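Side-chain contact in molybdate-binding protein MolA (Haemophilus influenzae, PDB 3PSH), which binds molybdate and tungstate in the periplasm and serves the MolBCA ABC transporter in low-affinity molybdate import: residues Q101-D104 with P108-A111. Numbering follows the deposited sequence.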
ATOM      1  N   GLN A 101      13.384 -17.911  12.814  1.00 13.38           N
ATOM      2  CA  GLN A 101      12.523 -18.315  14.017  1.00 12.44           C
ATOM      3  C   GLN A 101      11.310 -19.160  13.569  1.00 15.24           C
ATOM      4  O   GLN A 101      11.016 -20.168  14.151  1.00 16.79           O
ATOM      5  CB  GLN A 101      12.095 -17.155  14.900  1.00 14.45           C
ATOM      6  CG  GLN A 101      13.249 -16.565  15.656  1.00 16.38           C
ATOM      7  CD  GLN A 101      12.748 -15.724  16.763  1.00 18.07           C
ATOM      8  OE1 GLN A 101      12.190 -16.277  17.709  1.00 14.81           O
ATOM      9  NE2 GLN A 101      12.877 -14.354  16.647  1.00 17.86           N
ATOM     10  N   ILE A 102      10.609 -18.704  12.553  1.00 13.13           N
ATOM     11  CA  ILE A 102       9.383 -19.384  12.113  1.00 12.35           C
ATOM     12  C   ILE A 102       9.715 -20.705  11.353  1.00 13.10           C
ATOM     13  O   ILE A 102       9.121 -21.717  11.691  1.00 13.49           O
ATOM     14  CB  ILE A 102       8.552 -18.401  11.220  1.00 11.85           C
ATOM     15  CG1 ILE A 102       8.176 -17.090  12.015  1.00 13.69           C
ATOM     16  CG2 ILE A 102       7.386 -19.128  10.692  1.00 11.68           C
ATOM     17  CD1 ILE A 102       7.661 -16.035  11.050  1.00 16.15           C
ATOM     18  N   SER A 103      10.757 -20.709  10.498  1.00 13.38           N
ATOM     19  CA  SER A 103      11.150 -21.920   9.778  1.00 15.49           C
ATOM     20  C   SER A 103      11.670 -22.989  10.767  1.00 15.29           C
ATOM     21  O   SER A 103      11.511 -24.148  10.507  1.00 14.74           O
ATOM     22  CB  SER A 103      12.254 -21.578   8.846  1.00 19.35           C
ATOM     23  OG  SER A 103      11.705 -20.662   7.902  1.00 24.67           O
ATOM     24  N   ASP A 104      12.309 -22.559  11.828  1.00 13.73           N
ATOM     25  CA  ASP A 104      12.848 -23.485  12.849  1.00 14.90           C
ATOM     26  C   ASP A 104      11.725 -24.220  13.601  1.00 16.59           C
ATOM     27  O   ASP A 104      12.001 -25.258  14.209  1.00 19.04           O
ATOM     28  CB  ASP A 104      13.778 -22.804  13.876  1.00 16.43           C
ATOM     29  CG  ASP A 104      15.146 -22.527  13.342  1.00 17.53           C
ATOM     30  OD1 ASP A 104      15.548 -22.977  12.260  1.00 18.60           O
ATOM     31  OD2 ASP A 104      15.853 -21.706  13.983  1.00 18.39           O
ATOM     32  N   PRO A 108       5.491 -22.968   7.394  1.00 15.58           N
ATOM     33  CA  PRO A 108       5.868 -22.378   6.067  1.00 14.38           C
ATOM     34  C   PRO A 108       5.719 -20.826   6.176  1.00 12.79           C
ATOM     35  O   PRO A 108       4.804 -20.312   6.816  1.00 11.87           O
ATOM     36  CB  PRO A 108       4.793 -22.961   5.076  1.00 13.43           C
ATOM     37  CG  PRO A 108       4.198 -24.111   5.870  1.00 18.01           C
ATOM     38  CD  PRO A 108       4.285 -23.802   7.300  1.00 13.94           C
ATOM     39  N   VAL A 109       6.612 -20.134   5.478  1.00 13.06           N
ATOM     40  CA  VAL A 109       6.609 -18.676   5.440  1.00 12.38           C
ATOM     41  C   VAL A 109       6.532 -18.205   3.964  1.00 11.02           C
ATOM     42  O   VAL A 109       7.259 -18.732   3.108  1.00 14.55           O
ATOM     43  CB  VAL A 109       8.004 -18.179   5.951  1.00 11.33           C
ATOM     44  CG1 VAL A 109       8.214 -16.590   5.641  1.00 12.06           C
ATOM     45  CG2 VAL A 109       8.138 -18.382   7.446  1.00 11.32           C
ATOM     46  N   VAL A 110       5.675 -17.217   3.713  1.00 10.91           N
ATOM     47  CA  VAL A 110       5.502 -16.721   2.368  1.00 10.59           C
ATOM     48  C   VAL A 110       5.695 -15.202   2.451  1.00 12.13           C
ATOM     49  O   VAL A 110       4.955 -14.514   3.172  1.00 13.44           O
ATOM     50  CB  VAL A 110       4.079 -16.939   1.861  1.00 12.19           C
ATOM     51  CG1 VAL A 110       3.846 -16.296   0.407  1.00 12.89           C
ATOM     52  CG2 VAL A 110       3.823 -18.427   1.754  1.00  9.88           C
ATOM     53  N   ALA A 111       6.796 -14.770   1.820  1.00 12.89           N
ATOM     54  CA  ALA A 111       7.245 -13.308   1.843  1.00 14.36           C
ATOM     55  C   ALA A 111       6.573 -12.565   0.695  1.00 15.04           C
ATOM     56  O   ALA A 111       6.493 -13.114  -0.497  1.00 16.10           O
ATOM     57  CB  ALA A 111       8.781 -13.258   1.723  1.00 12.59           C
TER
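Ile102 and Val109 make most of this contact, methyl against methyl. CG2 of Ile102 lies 3.4 Å from CG2 of Val109, which is tighter than usual for two carbons. The same Val109 CG2 also comes within 3.8 Å of Ile102 CB. It therefore sits against the branch point of the isoleucine as well as its short arm. The two side chains cross at about a right angle, and both CB atoms are directed toward the opposing segment. In Ile102 the touching methyl is anti to the backbone N, while the longer CG1 arm is anti to the carbonyl carbon (chi1 -59°). In Val109, CG1 takes the place anti to the backbone N (chi1 168°). That leaves CG2, beside the N, to meet the helix.

A looser polar-to-apolar contact lies at the margin. OG of Ser103 is 4.3 Å from Val109 CG2. The hydroxyl is turned back along its own helix and hydrogen-bonds to the carbonyl O of Ile99, so this bond stays within the helix and is not spent on the strand.

No hydrogen bond joins the two segments. The strand's polar backbone is held by other neighbours: Val110 pairs with Val88 and Val90 of strand 87-91, and the O of Val109 accepts a bond from Arg10 NH1. Ile102 and Val109 also touch that neighbouring strand, at Val88 and Val90 respectively.

The contact packs the end of helix 96-103 on the start of strand 109-112, within the beta-alpha-beta unit that begins with strand 87-91. This last strand is an outermost strand of a four-stranded parallel sheet, and the contact lies away from the molybdate site. With apolar methyls at its centre and no bond across it, the helix-to-strand contact rests on buried apolar packing, tight where the two methyls meet, rather than on polar pairing.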